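Local atomic coordinates of SAM-dependent methyltransferase (Thiobacillus denitrificans, PDB entry 5EPE), a protein that binds S-adenosyl-L-homocysteine and probably transfers methyl groups from S-adenosylmethionine to a substrate not yet identified. Residues L70-E73 / Q74-R78; E228-T232 / N233-Y237; N18-P22 / E23-T27; A198-L201 / T202-R205; A120-I123 / T124-Q128. All blocks are in the same frame, centred on the assembly; numbering follows the deposited sequence.

All five contacts are local, between neighbouring turns of one helix or at its start. Contacts 1 and 5 lie on helices 69-82 and 119-127 of the Rossmann-like methyltransferase core; contact 1 mixes a ligand-facing ring with a water-bridged charge pair, while contact 5 is mostly aliphatic and turned to the sheet. Contact 3 starts helix 22-31 and carries N18, which binds S-adenosyl-L-homocysteine. Contacts 2 and 4 sit on the consecutive helices 216-237 and 189-209, where Y230 packs on W200, and both meet the second subunit. Arginines and buried aromatic rings mark this pair. Contact 4 is buried; the other four are partly so, with R77, P22 and T124 at the surface.

Contact 1 (L70-E73 / Q74-R78); sequences LFTE and QAKRR
Within the beta-alpha-beta unit of strand 61-66, helix 69-82 and strand 88-92 of the Rossmann-like methyltransferase fold, L70 and F71 meet Q74 one turn further along the helix. The Q74 amide lies beside the F71 ring, their planes 30° apart, with OE1 3.8 Å from F71 CD1; its NE2 is equally far from L70 CD1. Bonds from OE1 to the hydroxyl of S47 and from NE2 to the carbonyl of S12 hold the amide in this rotation. F71 itself touches S-adenosyl-L-homocysteine and stacks on H17, so Q74 backs a pocket residue. T72 CG2 runs alongside K76 CE, whose amine continues to the carbonyl of F90. On the outer side the R77 chain bends at chi3 (-76°), which brings the guanidinium back with one face over E73 O. The charges of E73 and R77 do not touch directly; one water bridges them, donating to E73 OE1 (2.8 Å) and accepting from R77 NH2 (2.9 Å).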
loop_
_atom_site.group_PDB
_atom_site.type_symbol
_atom_site.label_atom_id
_atom_site.label_comp_id
_atom_site.label_asym_id
_atom_site.label_seq_id
_atom_site.Cartn_x
_atom_site.Cartn_y
_atom_site.Cartn_z
ATOM N N LEU A 70 8.998 28.773 42.585
ATOM C CA LEU A 70 10.046 29.269 41.673
ATOM C C LEU A 70 9.450 30.111 40.532
ATOM O O LEU A 70 9.850 31.267 40.334
ATOM C CB LEU A 70 10.884 28.106 41.115
ATOM C CG LEU A 70 11.988 28.543 40.114
ATOM C CD1 LEU A 70 12.964 29.529 40.761
ATOM C CD2 LEU A 70 12.727 27.346 39.543
ATOM N N PHE A 71 8.494 29.534 39.807
ATOM C CA PHE A 71 7.960 30.214 38.621
ATOM C C PHE A 71 7.182 31.488 39.016
ATOM O O PHE A 71 7.234 32.497 38.321
ATOM C CB PHE A 71 7.066 29.308 37.751
ATOM C CG PHE A 71 7.703 28.007 37.271
ATOM C CD1 PHE A 71 9.097 27.820 37.201
ATOM C CD2 PHE A 71 6.871 26.956 36.840
ATOM C CE1 PHE A 71 9.640 26.614 36.770
ATOM C CE2 PHE A 71 7.418 25.747 36.388
ATOM C CZ PHE A 71 8.805 25.579 36.376
ATOM N N THR A 72 6.492 31.464 40.148
ATOM C CA THR A 72 5.882 32.676 40.701
ATOM C C THR A 72 6.929 33.792 40.959
ATOM O O THR A 72 6.715 34.954 40.582
ATOM C CB THR A 72 5.045 32.395 41.971
ATOM O OG1 THR A 72 3.925 31.553 41.644
ATOM C CG2 THR A 72 4.506 33.702 42.544
ATOM N N GLU A 73 8.036 33.425 41.569
ATOM C CA GLU A 73 9.117 34.392 41.825
ATOM C C GLU A 73 9.681 34.958 40.528
ATOM O O GLU A 73 9.926 36.171 40.433
ATOM C CB GLU A 73 10.223 33.752 42.641
ATOM C CG GLU A 73 9.788 33.441 44.066
ATOM C CD GLU A 73 10.777 32.532 44.815
ATOM O OE1 GLU A 73 11.729 31.975 44.190
ATOM O OE2 GLU A 73 10.594 32.366 46.047
ATOM N N GLN A 74 9.790 34.103 39.497
ATOM C CA GLN A 74 10.277 34.545 38.196
ATOM C C GLN A 74 9.302 35.494 37.562
ATOM O O GLN A 74 9.699 36.504 36.978
ATOM C CB GLN A 74 10.533 33.335 37.264
ATOM C CG GLN A 74 11.690 32.441 37.783
ATOM C CD GLN A 74 11.946 31.214 36.943
ATOM O OE1 GLN A 74 11.114 30.818 36.086
ATOM N NE2 GLN A 74 13.127 30.607 37.146
ATOM N N ALA A 75 8.015 35.189 37.700
ATOM C CA ALA A 75 6.971 36.045 37.114
ATOM C C ALA A 75 7.031 37.456 37.710
ATOM O O ALA A 75 6.977 38.451 36.991
ATOM C CB ALA A 75 5.598 35.438 37.363
ATOM N N LYS A 76 7.171 37.507 39.008
ATOM C CA LYS A 76 7.309 38.810 39.713
ATOM C C LYS A 76 8.581 39.579 39.291
ATOM O O LYS A 76 8.528 40.784 39.033
ATOM C CB LYS A 76 7.305 38.559 41.200
ATOM C CG LYS A 76 5.951 38.136 41.746
ATOM C CD LYS A 76 6.142 37.743 43.211
ATOM C CE LYS A 76 4.860 37.385 43.941
ATOM N NZ LYS A 76 3.831 38.477 43.845
ATOM N N ARG A 77 9.706 38.883 39.137
ATOM C CA ARG A 77 10.916 39.539 38.617
ATOM C C ARG A 77 10.753 40.008 37.174
ATOM O O ARG A 77 11.268 41.074 36.795
ATOM C CB ARG A 77 12.123 38.625 38.709
ATOM C CG ARG A 77 12.587 38.370 40.114
ATOM C CD ARG A 77 14.018 37.847 40.116
ATOM N NE ARG A 77 14.046 36.425 39.712
ATOM C CZ ARG A 77 13.899 35.403 40.562
ATOM N NH1 ARG A 77 13.728 35.598 41.867
ATOM N NH2 ARG A 77 13.939 34.169 40.125
ATOM N N ARG A 78 10.026 39.217 36.382
ATOM C CA ARG A 78 9.765 39.552 34.983
ATOM C C ARG A 78 8.930 40.859 34.862
ATOM O O ARG A 78 9.248 41.736 34.035
ATOM C CB ARG A 78 9.064 38.380 34.278
ATOM C CG ARG A 78 9.049 38.475 32.768
ATOM C CD ARG A 78 10.439 38.483 32.141
ATOM N NE ARG A 78 10.287 38.385 30.691
ATOM C CZ ARG A 78 11.068 38.957 29.781
ATOM N NH1 ARG A 78 12.111 39.701 30.138
ATOM N NH2 ARG A 78 10.785 38.816 28.478
HETATM O O HOH W 1 13.980 32.700 42.651
#

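Contact 2 (E228-T232 / N233-Y237)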
loop_
_atom_site.group_PDB
_atom_site.type_symbol
_atom_site.label_atom_id
_atom_site.label_comp_id
_atom_site.label_asym_id
_atom_site.label_seq_id
_atom_site.Cartn_x
_atom_site.Cartn_y
_atom_site.Cartn_z
ATOM N N GLU A 228 16.544 11.955 21.043
ATOM C CA GLU A 228 16.040 10.922 20.094
ATOM C C GLU A 228 14.621 10.606 20.312
ATOM O O GLU A 228 13.909 10.468 19.313
ATOM C CB GLU A 228 16.840 9.613 20.181
ATOM C CG GLU A 228 18.168 9.752 19.559
ATOM C CD GLU A 228 19.124 8.720 20.133
ATOM O OE1 GLU A 228 20.053 9.170 20.812
ATOM O OE2 GLU A 228 18.990 7.481 19.878
ATOM N N ARG A 229 14.199 10.509 21.572
ATOM C CA ARG A 229 12.798 10.289 21.896
ATOM C C ARG A 229 11.928 11.415 21.305
ATOM O O ARG A 229 10.885 11.153 20.683
ATOM C CB ARG A 229 12.535 10.256 23.426
ATOM C CG ARG A 229 11.071 9.884 23.806
ATOM C CD ARG A 229 10.367 10.524 25.048
ATOM N NE ARG A 229 10.484 11.979 25.113
ATOM C CZ ARG A 229 9.769 12.876 24.408
ATOM N NH1 ARG A 229 10.044 14.189 24.535
ATOM N NH2 ARG A 229 8.782 12.490 23.574
ATOM N N TYR A 230 12.314 12.657 21.607
ATOM C CA TYR A 230 11.617 13.844 21.111
ATOM C C TYR A 230 11.519 13.828 19.562
ATOM O O TYR A 230 10.452 14.026 19.003
ATOM C CB TYR A 230 12.325 15.135 21.625
ATOM C CG TYR A 230 11.900 16.333 20.884
ATOM C CD1 TYR A 230 10.617 16.833 21.049
ATOM C CD2 TYR A 230 12.751 16.953 19.971
ATOM C CE1 TYR A 230 10.177 17.901 20.311
ATOM C CE2 TYR A 230 12.339 18.054 19.253
ATOM C CZ TYR A 230 11.050 18.554 19.438
ATOM O OH TYR A 230 10.569 19.627 18.708
ATOM N N ALA A 231 12.637 13.602 18.876
ATOM C CA ALA A 231 12.659 13.642 17.416
ATOM C C ALA A 231 11.809 12.507 16.783
ATOM O O ALA A 231 11.165 12.712 15.784
ATOM C CB ALA A 231 14.085 13.566 16.919
ATOM N N THR A 232 11.859 11.326 17.367
ATOM C CA THR A 232 11.121 10.171 16.872
ATOM C C THR A 232 9.608 10.302 17.097
ATOM O O THR A 232 8.808 9.931 16.232
ATOM C CB THR A 232 11.658 8.872 17.550
ATOM O OG1 THR A 232 13.052 8.743 17.250
ATOM C CG2 THR A 232 10.906 7.579 17.126
ATOM N N ASN A 233 9.229 10.817 18.264
ATOM C CA ASN A 233 7.830 10.802 18.721
ATOM C C ASN A 233 7.213 12.217 18.646
ATOM O O ASN A 233 6.515 12.540 17.704
ATOM C CB ASN A 233 7.780 10.176 20.122
ATOM C CG ASN A 233 8.318 8.744 20.107
ATOM O OD1 ASN A 233 7.732 7.894 19.489
ATOM N ND2 ASN A 233 9.461 8.522 20.657
ATOM N N THR A 234 7.569 13.099 19.535
ATOM C CA THR A 234 6.880 14.348 19.654
ATOM C C THR A 234 6.964 15.171 18.382
ATOM O O THR A 234 5.930 15.737 17.945
ATOM C CB THR A 234 7.475 15.110 20.827
ATOM O OG1 THR A 234 7.407 14.240 21.965
ATOM C CG2 THR A 234 6.786 16.421 21.125
ATOM N N ARG A 235 8.180 15.356 17.840
ATOM C CA ARG A 235 8.367 16.379 16.807
ATOM C C ARG A 235 7.481 16.156 15.588
ATOM O O ARG A 235 6.990 17.089 14.995
ATOM C CB ARG A 235 9.843 16.467 16.417
ATOM C CG ARG A 235 10.191 17.725 15.679
ATOM C CD ARG A 235 11.680 17.829 15.395
ATOM N NE ARG A 235 12.019 19.199 15.034
ATOM C CZ ARG A 235 11.932 19.712 13.810
ATOM N NH1 ARG A 235 11.641 18.972 12.792
ATOM N NH2 ARG A 235 12.169 21.046 13.617
ATOM N N GLU A 236 7.277 14.909 15.199
ATOM C CA GLU A 236 6.480 14.558 14.060
ATOM C C GLU A 236 4.986 14.388 14.351
ATOM O O GLU A 236 4.180 14.696 13.528
ATOM C CB GLU A 236 7.065 13.255 13.465
ATOM C CG GLU A 236 8.434 13.510 12.737
ATOM C CD GLU A 236 8.245 14.449 11.542
ATOM O OE1 GLU A 236 7.278 14.219 10.779
ATOM O OE2 GLU A 236 8.955 15.475 11.375
ATOM N N TYR A 237 4.644 13.915 15.541
ATOM C CA TYR A 237 3.282 13.489 15.843
ATOM C C TYR A 237 2.464 14.413 16.742
ATOM O O TYR A 237 1.224 14.405 16.627
ATOM C CB TYR A 237 3.343 12.100 16.502
ATOM C CG TYR A 237 3.798 11.074 15.555
ATOM C CD1 TYR A 237 2.929 10.543 14.590
ATOM C CD2 TYR A 237 5.131 10.611 15.595
ATOM C CE1 TYR A 237 3.354 9.584 13.680
ATOM C CE2 TYR A 237 5.585 9.673 14.680
ATOM C CZ TYR A 237 4.692 9.152 13.753
ATOM O OH TYR A 237 5.128 8.197 12.896
HETATM O O HOH W 2 8.060 15.926 24.155
#
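Y230 and R235 form the close-packed side of this helical turn: R235 CB stands over one face of the Y230 ring in a CH-pi contact, 4.2 Å from its centroid, while T234 CB comes within 3.6 Å of Y230 CD1. A wider pi-type turn accompanies this packing, the R235 N-H bonding to Y230 O at 2.9 Å. R229 O takes two donors, N233 N and N233 ND2, the amide arriving on a lone pair in the carbonyl plane. Partly exposed R229 marks the polar, water-bearing side, held by bonds, not carbon packing. R229 bends at chi2 and chi3 (49°), laying its guanidinium edge against T234, where NH2 gives OG1 a nearly straight bond of 2.7 Å (172°). A water links R229 NH1 to the same hydroxyl, and E226 pairs with that guanidinium. D193 of helix 189-209 receives both Y230 OH and R235 NE; W192 and W200 of that helix pack on Y230, helix 150-155 borders N233 and Y237, and the second subunit covers Y230 and R235 with M184 and L186.

Contact 3 (N18-P22 / E23-T27). With SAH (S-adenosyl-L-homocysteine), chain B.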
loop_
_atom_site.group_PDB
_atom_site.type_symbol
_atom_site.label_atom_id
_atom_site.label_comp_id
_atom_site.label_asym_id
_atom_site.label_seq_id
_atom_site.Cartn_x
_atom_site.Cartn_y
_atom_site.Cartn_z
ATOM N N ASN A 18 5.868 25.904 27.485
ATOM C CA ASN A 18 5.023 25.285 26.523
ATOM C C ASN A 18 5.718 25.454 25.182
ATOM O O ASN A 18 6.600 26.286 25.044
ATOM C CB ASN A 18 3.644 25.985 26.476
ATOM C CG ASN A 18 2.624 25.317 27.381
ATOM O OD1 ASN A 18 2.432 24.098 27.332
ATOM N ND2 ASN A 18 1.935 26.106 28.165
ATOM N N PRO A 19 5.275 24.711 24.171
ATOM C CA PRO A 19 5.910 24.819 22.813
ATOM C C PRO A 19 5.472 26.049 21.998
ATOM O O PRO A 19 4.896 25.954 20.918
ATOM C CB PRO A 19 5.514 23.499 22.161
ATOM C CG PRO A 19 4.205 23.113 22.825
ATOM C CD PRO A 19 4.311 23.590 24.239
ATOM N N PHE A 20 5.748 27.228 22.529
ATOM C CA PHE A 20 5.446 28.476 21.908
ATOM C C PHE A 20 6.715 29.324 22.002
ATOM O O PHE A 20 7.410 29.282 22.973
ATOM C CB PHE A 20 4.366 29.233 22.676
ATOM C CG PHE A 20 3.054 29.397 21.948
ATOM C CD1 PHE A 20 2.615 28.474 21.007
ATOM C CD2 PHE A 20 2.246 30.457 22.270
ATOM C CE1 PHE A 20 1.418 28.635 20.377
ATOM C CE2 PHE A 20 1.052 30.645 21.608
ATOM C CZ PHE A 20 0.653 29.716 20.664
ATOM N N THR A 21 7.049 30.003 20.932
ATOM C CA THR A 21 8.104 30.987 20.956
ATOM C C THR A 21 7.609 32.330 21.473
ATOM O O THR A 21 6.410 32.552 21.564
ATOM C CB THR A 21 8.623 31.208 19.541
ATOM O OG1 THR A 21 7.554 31.591 18.652
ATOM C CG2 THR A 21 9.318 29.969 19.030
ATOM N N PRO A 22 8.537 33.278 21.773
ATOM C CA PRO A 22 8.095 34.652 21.996
ATOM C C PRO A 22 7.290 35.219 20.827
ATOM O O PRO A 22 6.324 35.982 21.032
ATOM C CB PRO A 22 9.415 35.429 22.160
ATOM C CG PRO A 22 10.337 34.441 22.695
ATOM C CD PRO A 22 9.979 33.114 22.082
ATOM N N GLU A 23 7.657 34.841 19.600
ATOM C CA GLU A 23 6.979 35.394 18.441
ATOM C C GLU A 23 5.541 34.861 18.389
ATOM O O GLU A 23 4.599 35.586 18.112
ATOM C CB GLU A 23 7.760 35.058 17.171
ATOM C CG GLU A 23 9.209 35.639 17.090
ATOM C CD GLU A 23 10.326 35.025 18.029
ATOM O OE1 GLU A 23 10.214 33.971 18.677
ATOM O OE2 GLU A 23 11.413 35.639 18.137
ATOM N N LYS A 24 5.350 33.585 18.708
ATOM C CA LYS A 24 3.989 33.033 18.797
ATOM C C LYS A 24 3.135 33.642 19.881
ATOM O O LYS A 24 1.952 33.921 19.685
ATOM C CB LYS A 24 4.025 31.544 18.942
ATOM C CG LYS A 24 4.326 30.947 17.584
ATOM C CD LYS A 24 4.357 29.478 17.532
ATOM C CE LYS A 24 4.855 28.984 16.166
ATOM N NZ LYS A 24 3.792 29.108 15.176
ATOM N N LEU A 25 3.721 33.840 21.042
ATOM C CA LEU A 25 3.031 34.500 22.116
ATOM C C LEU A 25 2.590 35.943 21.754
ATOM O O LEU A 25 1.475 36.350 22.101
ATOM C CB LEU A 25 3.943 34.509 23.341
ATOM C CG LEU A 25 3.291 34.712 24.681
ATOM C CD1 LEU A 25 2.153 33.720 25.040
ATOM C CD2 LEU A 25 4.405 34.720 25.761
ATOM N N ALA A 26 3.436 36.697 21.044
ATOM C CA ALA A 26 3.073 38.035 20.612
ATOM C C ALA A 26 1.992 37.960 19.513
ATOM O O ALA A 26 1.099 38.771 19.457
ATOM C CB ALA A 26 4.288 38.801 20.112
ATOM N N THR A 27 2.094 36.992 18.617
ATOM C CA THR A 27 1.074 36.815 17.589
ATOM C C THR A 27 -0.285 36.595 18.230
ATOM O O THR A 27 -1.316 37.135 17.766
ATOM C CB THR A 27 1.483 35.641 16.675
ATOM O OG1 THR A 27 2.672 36.074 16.003
ATOM C CG2 THR A 27 0.400 35.265 15.689
HETATM N N SAH B . 0.855 28.809 31.126
HETATM C CA SAH B . 2.323 28.744 31.477
HETATM C CB SAH B . 2.631 27.466 32.233
HETATM C CG SAH B . 2.325 26.128 31.535
HETATM S SD SAH B . 3.078 24.732 32.331
HETATM C C SAH B . 3.223 28.866 30.268
HETATM O O SAH B . 2.770 28.606 29.137
HETATM O OXT SAH B . 4.418 29.216 30.377
HETATM C "C5'" SAH B . 1.880 24.159 33.570
HETATM C "C4'" SAH B . 1.875 25.090 34.786
HETATM O "O4'" SAH B . 0.811 24.723 35.676
HETATM C "C3'" SAH B . 3.175 25.066 35.610
HETATM O "O3'" SAH B . 3.667 26.416 35.702
HETATM C "C2'" SAH B . 2.772 24.532 36.988
HETATM O "O2'" SAH B . 3.445 25.184 38.054
HETATM C "C1'" SAH B . 1.315 24.905 37.019
HETATM N N9 SAH B . 0.390 24.163 37.891
HETATM C C8 SAH B . 0.297 22.805 38.031
HETATM N N7 SAH B . -0.694 22.484 38.833
HETATM C C5 SAH B . -1.262 23.703 39.218
HETATM C C6 SAH B . -2.341 24.041 40.078
HETATM N N6 SAH B . -3.060 23.080 40.700
HETATM N N1 SAH B . -2.672 25.345 40.252
HETATM C C2 SAH B . -1.933 26.287 39.618
HETATM N N3 SAH B . -0.880 26.074 38.803
HETATM C C4 SAH B . -0.596 24.741 38.633
#
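T21 is gripped twice by the first turn of helix 22-31: T21 OG1 accepts K24 N and T21 O accepts L25 N, both at 3.0 Å. T21 is the N-cap residue, and the bond to its hydroxyl is the capping bond. T21 OG1 sits between its own backbone N and carbonyl carbon (chi1 56°), a crowded position that swings the hydroxyl under the first turn to accept the K24 N-H at 161°. E23 folds back at chi2, bringing OE1 to 3.3 Å from T21 CB and alongside the ring of P22. On the inner side, F20 lies flat beneath K24: K24 CB stands 3.8 Å from the F20 ring centroid, only 9° off the ring normal, a CH-pi contact over the centre. L25 CD1 adds apolar contact with F20 CD2, and W240 meets the F20 ring edge-to-face. The K24 amine leads away to the carbonyl of L186. Earlier in the loop comes the shortest bond, N18 ND2 to S-adenosyl-L-homocysteine O at 2.8 Å. The cap thus gives K24 N an acceptor, the ring packs beneath that turn, and a few residues before it an amide donates to a ligand carboxylate oxygen and is itself held by V110 O.

Contact 4 (A198-L201 / T202-R205); sequences AKWL and TMRR
L201 carries CG opposite its backbone N (chi1 -179°), and R205, extended from CG to NE, rises beside it one turn later; together these torsions lay one face of the R205 guanidinium against the leucine methyls. L201 CD1 is 3.6 Å from R205 NE, and CD2 stands 4.1 Å above the plane, over its centre. R205 has two conformers, so this contact is doubtful as a permanent one. On another side of the helix, selenomethionine M203 bends at chi3 (-81°) and turns its CE methyl back to the preceding turn. M203 CE lies at the edge of the W200 ring, in its plane, 3.7 Å from W200 CD1 and 3.8 Å from K199 CB. The backbone ladder is regular from K199 onward, with M203 N to K199 O at 2.9 Å, whereas the bond from T202 N to A198 O is long and weak at 3.3 Å. A198 O and T202 OG1 also bond to R33 of the second subunit. R204 reaches D208 in its own chain and D180 of the second subunit, while K199 pairs with E196. W200 packs against L223 and P227 of helix 216-237 and V182 of the second subunit. The arrangement is that of a helix shared between its own chain and a subunit interface: M203 packs on helix 5-11, and T202 and R204 make polar bonds to the neighbour.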
loop_
_atom_site.group_PDB
_atom_site.type_symbol
_atom_site.label_atom_id
_atom_site.label_comp_id
_atom_site.label_asym_id
_atom_site.label_seq_id
_atom_site.Cartn_x
_atom_site.Cartn_y
_atom_site.Cartn_z
ATOM N N ALA A 198 15.684 23.380 24.935
ATOM C CA ALA A 198 16.195 24.219 26.016
ATOM C C ALA A 198 16.324 23.451 27.298
ATOM O O ALA A 198 17.145 23.812 28.138
ATOM C CB ALA A 198 15.280 25.448 26.238
ATOM N N LYS A 199 15.491 22.422 27.495
ATOM C CA LYS A 199 15.608 21.598 28.699
ATOM C C LYS A 199 16.934 20.869 28.745
ATOM O O LYS A 199 17.474 20.652 29.816
ATOM C CB LYS A 199 14.501 20.561 28.765
ATOM C CG LYS A 199 13.089 21.123 28.812
ATOM C CD LYS A 199 12.090 19.967 28.759
ATOM C CE LYS A 199 10.664 20.470 28.694
ATOM N NZ LYS A 199 9.803 19.254 28.612
ATOM N N TRP A 200 17.491 20.523 27.577
ATOM C CA TRP A 200 18.697 19.718 27.561
ATOM C C TRP A 200 19.895 20.519 28.080
ATOM O O TRP A 200 20.670 20.005 28.879
ATOM C CB TRP A 200 18.976 19.141 26.157
ATOM C CG TRP A 200 17.775 18.532 25.511
ATOM C CD1 TRP A 200 16.708 17.937 26.110
ATOM C CD2 TRP A 200 17.554 18.446 24.111
ATOM N NE1 TRP A 200 15.790 17.540 25.166
ATOM C CE2 TRP A 200 16.288 17.845 23.924
ATOM C CE3 TRP A 200 18.302 18.833 22.997
ATOM C CZ2 TRP A 200 15.755 17.632 22.683
ATOM C CZ3 TRP A 200 17.776 18.597 21.740
ATOM C CH2 TRP A 200 16.511 17.997 21.603
ATOM N N LEU A 201 20.019 21.773 27.665
ATOM C CA LEU A 201 21.132 22.605 28.137
ATOM C C LEU A 201 20.997 22.854 29.645
ATOM O O LEU A 201 21.956 22.770 30.390
ATOM C CB LEU A 201 21.159 23.923 27.347
ATOM C CG LEU A 201 22.293 24.886 27.726
ATOM C CD1 LEU A 201 23.631 24.212 27.561
ATOM C CD2 LEU A 201 22.228 26.195 26.939
ATOM N N THR A 202 19.771 23.164 30.074
ATOM C CA THR A 202 19.496 23.362 31.470
ATOM C C THR A 202 19.906 22.119 32.315
ATOM O O THR A 202 20.557 22.245 33.343
ATOM C CB THR A 202 18.028 23.734 31.710
ATOM O OG1 THR A 202 17.747 24.943 30.983
ATOM C CG2 THR A 202 17.744 23.983 33.264
HETATM N N MSE A 203 19.465 20.954 31.881
HETATM C CA MSE A 203 19.777 19.712 32.554
HETATM C C MSE A 203 21.240 19.426 32.615
HETATM O O MSE A 203 21.740 18.986 33.649
HETATM C CB MSE A 203 19.063 18.531 31.922
HETATM C CG MSE A 203 17.604 18.448 32.304
HETATM SE SE MSE A 203 16.837 16.800 31.407
HETATM C CE MSE A 203 16.619 17.625 29.768
ATOM N N ARG A 204 21.960 19.650 31.525
ATOM C CA ARG A 204 23.388 19.368 31.520
ATOM C C ARG A 204 24.163 20.268 32.461
ATOM O O ARG A 204 25.053 19.781 33.210
ATOM C CB ARG A 204 23.999 19.508 30.110
ATOM C CG ARG A 204 25.515 19.260 30.033
ATOM C CD ARG A 204 25.896 17.864 30.570
ATOM N NE ARG A 204 27.323 17.788 30.734
ATOM C CZ ARG A 204 28.200 17.352 29.832
ATOM N NH1 ARG A 204 27.859 16.821 28.664
ATOM N NH2 ARG A 204 29.467 17.405 30.149
ATOM N N ARG A 205 23.867 21.566 32.416
ATOM C CA ARG A 205 24.491 22.516 33.335
ATOM C C ARG A 205 24.142 22.213 34.789
ATOM O O ARG A 205 24.969 22.349 35.672
ATOM C CB ARG A 205 24.078 23.933 32.974
ATOM C CG ARG A 205 24.796 24.411 31.716
ATOM C CD ARG A 205 24.335 25.777 31.275
ATOM N NE ARG A 205 25.167 26.198 30.168
ATOM C CZ ARG A 205 25.098 27.381 29.581
ATOM N NH1 ARG A 205 24.230 28.260 30.009
ATOM N NH2 ARG A 205 25.910 27.670 28.558
#

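Contact 5 (A120-I123 / T124-Q128)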
loop_
_atom_site.group_PDB
_atom_site.type_symbol
_atom_site.label_atom_id
_atom_site.label_comp_id
_atom_site.label_asym_id
_atom_site.label_seq_id
_atom_site.Cartn_x
_atom_site.Cartn_y
_atom_site.Cartn_z
ATOM N N ALA A 120 -12.986 20.250 29.348
ATOM C CA ALA A 120 -14.355 20.685 29.591
ATOM C C ALA A 120 -14.531 21.263 30.947
ATOM O O ALA A 120 -15.194 22.309 31.111
ATOM C CB ALA A 120 -15.323 19.548 29.402
ATOM N N GLY A 121 -13.934 20.611 31.951
ATOM C CA GLY A 121 -14.038 21.122 33.311
ATOM C C GLY A 121 -13.410 22.497 33.455
ATOM O O GLY A 121 -13.940 23.415 34.164
ATOM N N THR A 122 -12.254 22.657 32.816
ATOM C CA THR A 122 -11.531 23.921 32.890
ATOM C C THR A 122 -12.285 25.044 32.193
ATOM O O THR A 122 -12.340 26.152 32.709
ATOM C CB THR A 122 -10.119 23.754 32.335
ATOM O OG1 THR A 122 -9.406 22.813 33.145
ATOM C CG2 THR A 122 -9.349 25.067 32.402
ATOM N N ILE A 123 -12.839 24.774 31.012
ATOM C CA ILE A 123 -13.681 25.739 30.339
ATOM C C ILE A 123 -14.828 26.177 31.263
ATOM O O ILE A 123 -15.119 27.361 31.388
ATOM C CB ILE A 123 -14.239 25.182 28.985
ATOM C CG1 ILE A 123 -13.109 25.067 27.950
ATOM C CG2 ILE A 123 -15.353 26.081 28.463
ATOM C CD1 ILE A 123 -13.429 24.255 26.673
ATOM N N THR A 124 -15.488 25.222 31.907
ATOM C CA THR A 124 -16.591 25.547 32.813
ATOM C C THR A 124 -16.105 26.416 33.965
ATOM O O THR A 124 -16.813 27.371 34.335
ATOM C CB THR A 124 -17.253 24.284 33.348
ATOM O OG1 THR A 124 -17.691 23.570 32.209
ATOM C CG2 THR A 124 -18.414 24.566 34.241
ATOM N N LEU A 125 -14.911 26.124 34.509
ATOM C CA LEU A 125 -14.373 26.947 35.583
ATOM C C LEU A 125 -14.087 28.403 35.125
ATOM O O LEU A 125 -14.463 29.365 35.808
ATOM C CB LEU A 125 -13.098 26.346 36.144
ATOM C CG LEU A 125 -12.363 27.122 37.242
ATOM C CD1 LEU A 125 -13.175 27.215 38.516
ATOM C CD2 LEU A 125 -11.051 26.433 37.527
ATOM N N LEU A 126 -13.382 28.542 34.016
ATOM C CA LEU A 126 -12.968 29.839 33.470
ATOM C C LEU A 126 -14.198 30.689 33.138
ATOM O O LEU A 126 -14.219 31.906 33.366
ATOM C CB LEU A 126 -12.065 29.635 32.216
ATOM C CG LEU A 126 -10.679 29.024 32.486
ATOM C CD1 LEU A 126 -9.987 28.734 31.177
ATOM C CD2 LEU A 126 -9.824 29.984 33.303
ATOM N N ALA A 127 -15.219 30.046 32.583
ATOM C CA ALA A 127 -16.511 30.705 32.301
ATOM C C ALA A 127 -17.124 31.432 33.499
ATOM O O ALA A 127 -17.802 32.443 33.329
ATOM C CB ALA A 127 -17.493 29.688 31.750
ATOM N N GLN A 128 -16.878 30.938 34.711
ATOM C CA GLN A 128 -17.383 31.588 35.906
ATOM C C GLN A 128 -16.757 32.946 36.178
ATOM O O GLN A 128 -17.346 33.751 36.919
ATOM C CB GLN A 128 -17.198 30.704 37.119
ATOM C CG GLN A 128 -18.011 29.433 36.988
ATOM C CD GLN A 128 -17.957 28.630 38.252
ATOM O OE1 GLN A 128 -17.423 27.555 38.283
ATOM N NE2 GLN A 128 -18.447 29.183 39.299
#
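T122 and L126 lie side by side and point the same way, one helical turn apart, with T122 CG2 3.9 Å from L126 CD1. The threonine sets CG2 opposite its backbone N and OG1 beside that N (chi1 -63°), so the methyl faces along the helix to the leucine while the hydroxyl turns back to bond with the carbonyl of G118. L126 CG lies close over T122 O, 3.3 Å away, and the same carbonyl accepts the L126 N-H at 2.9 Å and 171°. L125 points to another side, its CB against the carbonyls of T122 and G121, and its branch reaches L43 of strand 39-43. On the outer surface T124 turns OG1 toward A120 O, 3.0 Å off, a carbonyl that already accepts T124 N at the same distance. The next rungs, L125 N to G121 O and A127 N to I123 O, measure 2.9 Å. T122, I123 and L126 all rest on M138 of strand 134-143, and L126 also on C109 of strand 104-110. Aliphatic groups thus seal helix 119-127 onto the sheet; G118, just before the helix, satisfies buried T122 OG1, and no side chain packing there is charged.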